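Side-chain contacts in MHC class I antigen (PDB 5H5Z), which probably presents peptides at the cell surface to T cells in grass carp, holding them in a groove as a complex with beta-2-microglobulin: residues G25-D29 and G30-Y34; E162-K165 and K166-Y170. All blocks are in the same frame, centred on the assembly; numbering follows the deposited sequence.

Contact 1 of 2, residues G25-D29 and G30-Y34; sequences GMVDD and GQFMY
A tight beta hairpin with a classic bulge joins Gly25-Val27 to Gly30-Tyr34, and it illustrates how a strand takes in one extra residue, two residues of one strand facing a single residue of the other. The type I' turn from Val27 to Gly30 is closed by two backbone bonds, Val27 N to Gly30 O at 2.9 Å and Gly30 N to Val27 O at 3.0 Å. At the bulge both Phe32 and Met33 face Gly25: its O takes a firm bond from Phe32 N (2.8 Å) and a weak one from Met33 N. With CG set between its own backbone N and carbonyl carbon (chi1 78°), the Phe32 ring is carried back across the partner strand. Phe32 CD1 comes within 3.4 Å of Gly25 O. Val27 CG2 is 3.9 Å from Phe32 CD1, an apolar contact. Met33, bent at chi2 and chi3, curls its methyl back over the glycine, Met33 CE 3.2 Å from Gly25 N. Met26 CG packs 3.8 Å from Gln31 CA. Within the turn, the Asp28 carboxylate hydrogen-bonds His3 and Ser4, and Asp29 forms a salt bridge with Lys6. Strand 3-13 pairs with the 21-27 arm of the hairpin and 43-44 with the 30-36 arm, while Phe32 and Met33 reach helix 55-82 through Tyr57 and Trp58.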
ATOM      1  N   GLY A  25       9.588  -5.448  -4.320  1.00 17.39           N
ATOM      2  CA  GLY A  25       9.375  -6.718  -3.642  1.00 17.95           C
ATOM      3  C   GLY A  25       8.975  -6.482  -2.204  1.00 15.71           C
ATOM      4  O   GLY A  25       9.480  -5.557  -1.564  1.00 16.97           O
ATOM      5  N   MET A  26       8.071  -7.321  -1.706  1.00 16.83           N
ATOM      6  CA  MET A  26       7.481  -7.152  -0.385  1.00 17.23           C
ATOM      7  C   MET A  26       7.426  -8.469   0.378  1.00 17.50           C
ATOM      8  O   MET A  26       7.138  -9.520  -0.201  1.00 18.77           O
ATOM      9  CB  MET A  26       6.054  -6.602  -0.514  1.00 20.14           C
ATOM     10  CG  MET A  26       5.956  -5.191  -1.071  1.00 23.28           C
ATOM     11  SD  MET A  26       4.250  -4.784  -1.474  1.00 30.23           S
ATOM     12  CE  MET A  26       4.061  -5.596  -3.062  1.00 34.75           C
ATOM     13  N   VAL A  27       7.703  -8.405   1.679  1.00 16.58           N
ATOM     14  CA  VAL A  27       7.371  -9.494   2.584  1.00 18.20           C
ATOM     15  C   VAL A  27       6.316  -8.965   3.548  1.00 17.24           C
ATOM     16  O   VAL A  27       6.511  -7.907   4.159  1.00 19.58           O
ATOM     17  CB  VAL A  27       8.620 -10.035   3.314  1.00 17.75           C
ATOM     18  CG1 VAL A  27       8.252 -11.035   4.410  1.00 16.97           C
ATOM     19  CG2 VAL A  27       9.536 -10.697   2.304  1.00 19.39           C
ATOM     20  N   ASP A  28       5.197  -9.685   3.649  1.00 18.72           N
ATOM     21  CA  ASP A  28       4.036  -9.256   4.451  1.00 18.93           C
ATOM     22  C   ASP A  28       3.599  -7.841   4.071  1.00 20.76           C
ATOM     23  O   ASP A  28       3.244  -7.020   4.933  1.00 21.81           O
ATOM     24  CB  ASP A  28       4.337  -9.377   5.961  1.00 19.96           C
ATOM     25  CG  ASP A  28       4.591 -10.819   6.398  1.00 23.55           C
ATOM     26  OD1 ASP A  28       4.526 -11.738   5.551  1.00 25.14           O
ATOM     27  OD2 ASP A  28       4.860 -11.035   7.597  1.00 24.64           O
ATOM     28  N   ASP A  29       3.646  -7.570   2.765  1.00 21.22           N
ATOM     29  CA  ASP A  29       3.228  -6.292   2.175  1.00 22.95           C
ATOM     30  C   ASP A  29       4.082  -5.095   2.586  1.00 22.00           C
ATOM     31  O   ASP A  29       3.695  -3.941   2.379  1.00 26.52           O
ATOM     32  CB  ASP A  29       1.732  -6.056   2.419  1.00 25.73           C
ATOM     33  CG  ASP A  29       0.879  -7.194   1.892  1.00 28.11           C
ATOM     34  OD1 ASP A  29       0.939  -7.464   0.675  1.00 30.05           O
ATOM     35  OD2 ASP A  29       0.160  -7.830   2.688  1.00 30.34           O
ATOM     36  N   GLY A  30       5.259  -5.380   3.140  1.00 19.63           N
ATOM     37  CA  GLY A  30       6.247  -4.359   3.457  1.00 22.17           C
ATOM     38  C   GLY A  30       7.412  -4.468   2.494  1.00 23.47           C
ATOM     39  O   GLY A  30       7.998  -5.546   2.337  1.00 22.94           O
ATOM     40  N   GLN A  31       7.752  -3.357   1.845  1.00 20.55           N
ATOM     41  CA  GLN A  31       8.776  -3.362   0.802  1.00 19.43           C
ATOM     42  C   GLN A  31      10.162  -3.685   1.353  1.00 19.56           C
ATOM     43  O   GLN A  31      10.583  -3.098   2.347  1.00 22.44           O
ATOM     44  CB  GLN A  31       8.834  -2.016   0.074  1.00 20.49           C
ATOM     45  CG  GLN A  31      10.036  -1.926  -0.857  1.00 22.40           C
ATOM     46  CD  GLN A  31      10.272  -0.551  -1.452  1.00 24.57           C
ATOM     47  OE1 GLN A  31      10.712  -0.437  -2.599  1.00 25.65           O
ATOM     48  NE2 GLN A  31      10.013   0.496  -0.675  1.00 24.88           N
ATOM     49  N   PHE A  32      10.866  -4.605   0.699  1.00 18.64           N
ATOM     50  CA  PHE A  32      12.258  -4.893   1.056  1.00 18.93           C
ATOM     51  C   PHE A  32      13.228  -4.704  -0.120  1.00 20.12           C
ATOM     52  O   PHE A  32      14.442  -4.718   0.074  1.00 21.02           O
ATOM     53  CB  PHE A  32      12.391  -6.301   1.668  1.00 18.97           C
ATOM     54  CG  PHE A  32      12.368  -7.416   0.650  1.00 19.30           C
ATOM     55  CD1 PHE A  32      11.160  -7.920   0.178  1.00 17.30           C
ATOM     56  CD2 PHE A  32      13.557  -7.968   0.170  1.00 21.40           C
ATOM     57  CE1 PHE A  32      11.130  -8.941  -0.762  1.00 17.95           C
ATOM     58  CE2 PHE A  32      13.538  -8.995  -0.772  1.00 19.80           C
ATOM     59  CZ  PHE A  32      12.323  -9.482  -1.240  1.00 19.42           C
ATOM     60  N   MET A  33      12.688  -4.519  -1.326  1.00 19.17           N
ATOM     61  CA  MET A  33      13.498  -4.421  -2.546  1.00 20.21           C
ATOM     62  C   MET A  33      12.919  -3.374  -3.491  1.00 18.56           C
ATOM     63  O   MET A  33      11.697  -3.220  -3.568  1.00 20.52           O
ATOM     64  CB  MET A  33      13.552  -5.790  -3.237  1.00 24.16           C
ATOM     65  CG  MET A  33      14.301  -5.844  -4.563  1.00 31.04           C
ATOM     66  SD  MET A  33      13.312  -5.279  -5.960  1.00 36.50           S
ATOM     67  CE  MET A  33      12.076  -6.551  -6.062  1.00 33.00           C
ATOM     68  N   TYR A  34      13.799  -2.676  -4.209  1.00 19.22           N
ATOM     69  CA  TYR A  34      13.405  -1.768  -5.289  1.00 17.25           C
ATOM     70  C   TYR A  34      14.308  -1.949  -6.517  1.00 20.36           C
ATOM     71  O   TYR A  34      15.504  -2.187  -6.374  1.00 21.17           O
ATOM     72  CB  TYR A  34      13.477  -0.316  -4.818  1.00 19.73           C
ATOM     73  CG  TYR A  34      13.112   0.680  -5.892  1.00 23.03           C
ATOM     74  CD1 TYR A  34      11.777   0.937  -6.194  1.00 23.97           C
ATOM     75  CD2 TYR A  34      14.097   1.352  -6.620  1.00 24.07           C
ATOM     76  CE1 TYR A  34      11.427   1.846  -7.175  1.00 25.48           C
ATOM     77  CE2 TYR A  34      13.755   2.263  -7.608  1.00 27.40           C
ATOM     78  CZ  TYR A  34      12.416   2.504  -7.877  1.00 26.40           C
ATOM     79  OH  TYR A  34      12.054   3.400  -8.845  1.00 27.69           O
TER

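Contact 2 of 2, residues E162-K165 and K166-Y170; sequences EWLK and KYVAY
Trp163 and Tyr167, one turn apart on the helix, meet through their rings, with Trp163 CE3 3.6 Å from Tyr167 CE1. The planes are inclined at 38°, so the two rings meet obliquely. Trp163 also receives Lys166: its CD methylene sits over one face of the indole, a CH-pi contact 4.0 Å from the centroid of the six-membered ring and displaced toward the rim. The lysine chain then turns at chi3 (140°) and chi4, which brings NZ to a weak hydrogen bond with Tyr170 OH, a hydroxyl also bonded to Glu53. With Tyr167 CG beside its own backbone N (chi1 -59°), the ring lies back toward the preceding turn. Trp163 O lies over one face of the Tyr167 ring, 3.3 Å from Tyr167 CG; that same oxygen accepts Tyr167 N at 2.9 Å, nearly in line with the C=O bond. The same carbonyl thus accepts the backbone N-H and lies against the ring face of the residue a turn later. Leu164 and Val168 repeat the four-residue spacing with aliphatic groups, Leu164 CD1 to Val168 CG2 at 3.8 Å, while Leu164 O accepts Val168 N at 2.9 Å.

The next shell fixes the tyrosine hydroxyl. Tyr167 OH hydrogen-bonds Tyr57 OH and the backbone of the bound peptide, so the helix residue takes part directly in holding the ligand. These residues form the last turns of helix 148-170. Leu164, Tyr167 and Val168 settle on strand 3-13, Leu164 and Lys165 touch Leu100 of strand 90-100, and Tyr167 and Tyr170 meet helix 47-50.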
ATOM      1  N   GLU A 162      10.989 -21.189  -0.569  1.00 19.96           N
ATOM      2  CA  GLU A 162      12.330 -21.373  -0.001  1.00 19.63           C
ATOM      3  C   GLU A 162      12.929 -20.032   0.437  1.00 19.82           C
ATOM      4  O   GLU A 162      13.480 -19.906   1.547  1.00 21.84           O
ATOM      5  CB  GLU A 162      13.239 -22.088  -1.007  1.00 24.50           C
ATOM      6  CG  GLU A 162      12.855 -23.542  -1.249  1.00 25.03           C
ATOM      7  CD  GLU A 162      13.438 -24.108  -2.530  1.00 37.38           C
ATOM      8  OE1 GLU A 162      14.458 -23.577  -3.025  1.00 46.43           O
ATOM      9  OE2 GLU A 162      12.872 -25.095  -3.048  1.00 47.11           O
ATOM     10  N   TRP A 163      12.787 -19.028  -0.425  1.00 19.82           N
ATOM     11  CA  TRP A 163      13.288 -17.689  -0.136  1.00 19.29           C
ATOM     12  C   TRP A 163      12.449 -16.968   0.913  1.00 18.41           C
ATOM     13  O   TRP A 163      12.999 -16.285   1.777  1.00 18.31           O
ATOM     14  CB  TRP A 163      13.423 -16.865  -1.420  1.00 17.70           C
ATOM     15  CG  TRP A 163      14.688 -17.190  -2.152  1.00 22.38           C
ATOM     16  CD1 TRP A 163      14.825 -18.010  -3.229  1.00 26.81           C
ATOM     17  CD2 TRP A 163      15.998 -16.714  -1.835  1.00 22.49           C
ATOM     18  NE1 TRP A 163      16.148 -18.080  -3.611  1.00 31.43           N
ATOM     19  CE2 TRP A 163      16.890 -17.289  -2.770  1.00 29.15           C
ATOM     20  CE3 TRP A 163      16.506 -15.851  -0.853  1.00 22.73           C
ATOM     21  CZ2 TRP A 163      18.264 -17.028  -2.755  1.00 28.18           C
ATOM     22  CZ3 TRP A 163      17.878 -15.595  -0.837  1.00 27.24           C
ATOM     23  CH2 TRP A 163      18.737 -16.181  -1.785  1.00 27.88           C
ATOM     24  N   LEU A 164      11.126 -17.119   0.844  1.00 17.91           N
ATOM     25  CA  LEU A 164      10.263 -16.557   1.877  1.00 16.82           C
ATOM     26  C   LEU A 164      10.705 -17.037   3.263  1.00 16.69           C
ATOM     27  O   LEU A 164      10.874 -16.234   4.182  1.00 18.59           O
ATOM     28  CB  LEU A 164       8.792 -16.900   1.618  1.00 16.16           C
ATOM     29  CG  LEU A 164       7.798 -16.490   2.712  1.00 16.73           C
ATOM     30  CD1 LEU A 164       7.853 -14.997   3.026  1.00 16.37           C
ATOM     31  CD2 LEU A 164       6.391 -16.905   2.323  1.00 18.90           C
ATOM     32  N   LYS A 165      10.921 -18.341   3.403  1.00 18.76           N
ATOM     33  CA  LYS A 165      11.407 -18.899   4.672  1.00 20.06           C
ATOM     34  C   LYS A 165      12.710 -18.235   5.157  1.00 21.45           C
ATOM     35  O   LYS A 165      12.856 -17.932   6.353  1.00 22.53           O
ATOM     36  CB  LYS A 165      11.550 -20.423   4.583  1.00 23.07           C
ATOM     37  CG  LYS A 165      10.213 -21.154   4.523  1.00 23.98           C
ATOM     38  CD  LYS A 165      10.381 -22.649   4.303  1.00 30.54           C
ATOM     39  CE  LYS A 165       9.024 -23.339   4.296  1.00 33.49           C
ATOM     40  NZ  LYS A 165       9.088 -24.698   3.694  1.00 38.33           N
ATOM     41  N   LYS A 166      13.640 -17.997   4.233  1.00 21.32           N
ATOM     42  CA  LYS A 166      14.883 -17.291   4.551  1.00 21.75           C
ATOM     43  C   LYS A 166      14.617 -15.863   5.030  1.00 22.82           C
ATOM     44  O   LYS A 166      15.193 -15.431   6.031  1.00 22.68           O
ATOM     45  CB  LYS A 166      15.844 -17.274   3.352  1.00 22.79           C
ATOM     46  CG  LYS A 166      16.515 -18.597   3.020  1.00 25.48           C
ATOM     47  CD  LYS A 166      17.221 -18.482   1.674  1.00 30.21           C
ATOM     48  CE  LYS A 166      18.563 -19.183   1.677  1.00 40.30           C
ATOM     49  NZ  LYS A 166      19.568 -18.480   2.525  1.00 38.77           N
ATOM     50  N   TYR A 167      13.742 -15.142   4.317  1.00 23.20           N
ATOM     51  CA  TYR A 167      13.414 -13.754   4.660  1.00 19.84           C
ATOM     52  C   TYR A 167      12.741 -13.646   6.021  1.00 18.71           C
ATOM     53  O   TYR A 167      13.024 -12.719   6.788  1.00 21.71           O
ATOM     54  CB  TYR A 167      12.525 -13.102   3.583  1.00 17.15           C
ATOM     55  CG  TYR A 167      13.137 -13.062   2.192  1.00 19.27           C
ATOM     56  CD1 TYR A 167      14.526 -12.960   2.014  1.00 19.48           C
ATOM     57  CD2 TYR A 167      12.330 -13.106   1.055  1.00 17.26           C
ATOM     58  CE1 TYR A 167      15.086 -12.917   0.746  1.00 21.80           C
ATOM     59  CE2 TYR A 167      12.887 -13.072  -0.227  1.00 18.69           C
ATOM     60  CZ  TYR A 167      14.262 -12.973  -0.370  1.00 20.41           C
ATOM     61  OH  TYR A 167      14.826 -12.927  -1.626  1.00 21.46           O
ATOM     62  N   VAL A 168      11.854 -14.596   6.319  1.00 18.87           N
ATOM     63  CA  VAL A 168      11.141 -14.615   7.599  1.00 20.59           C
ATOM     64  C   VAL A 168      12.139 -14.783   8.747  1.00 24.53           C
ATOM     65  O   VAL A 168      12.028 -14.097   9.760  1.00 24.25           O
ATOM     66  CB  VAL A 168      10.013 -15.675   7.632  1.00 22.47           C
ATOM     67  CG1 VAL A 168       9.398 -15.791   9.024  1.00 23.79           C
ATOM     68  CG2 VAL A 168       8.926 -15.313   6.627  1.00 22.10           C
ATOM     69  N   ALA A 169      13.131 -15.659   8.567  1.00 23.51           N
ATOM     70  CA  ALA A 169      14.198 -15.822   9.559  1.00 24.43           C
ATOM     71  C   ALA A 169      15.070 -14.567   9.696  1.00 23.83           C
ATOM     72  O   ALA A 169      15.377 -14.141  10.814  1.00 26.37           O
ATOM     73  CB  ALA A 169      15.048 -17.047   9.247  1.00 25.49           C
ATOM     74  N   TYR A 170      15.462 -13.977   8.567  1.00 22.45           N
ATOM     75  CA  TYR A 170      16.217 -12.718   8.571  1.00 23.75           C
ATOM     76  C   TYR A 170      15.491 -11.621   9.350  1.00 22.86           C
ATOM     77  O   TYR A 170      16.100 -10.919  10.159  1.00 24.50           O
ATOM     78  CB  TYR A 170      16.442 -12.188   7.151  1.00 21.16           C
ATOM     79  CG  TYR A 170      17.284 -13.031   6.217  1.00 22.58           C
ATOM     80  CD1 TYR A 170      18.164 -14.013   6.693  1.00 24.04           C
ATOM     81  CD2 TYR A 170      17.224 -12.812   4.847  1.00 23.87           C
ATOM     82  CE1 TYR A 170      18.939 -14.760   5.817  1.00 23.07           C
ATOM     83  CE2 TYR A 170      17.991 -13.552   3.963  1.00 23.67           C
ATOM     84  CZ  TYR A 170      18.842 -14.522   4.450  1.00 25.62           C
ATOM     85  OH  TYR A 170      19.594 -15.241   3.556  1.00 26.00           O
TER

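How the contacts relate
Contact 1 supplies part of the floor and contact 2 part of the wall at one end of the peptide-binding groove, a division of labour inherent in the class I fold. Their centres are 12 Å apart, yet the two touch directly. Tyr167 bridges them: its CE2 lies 3.8 Å from Phe32 CZ, with the two ring planes at about 50°, and its CD2 lies 3.9 Å from Val27 CG2. Leu164 adds a looser approach, CD1 to Val27 CG1 at 4.2 Å. The hairpin aromatic and valine therefore pack against the same tyrosine whose hydroxyl bonds the peptide, and Tyr57, its hydroxyl partner, also touches Phe32.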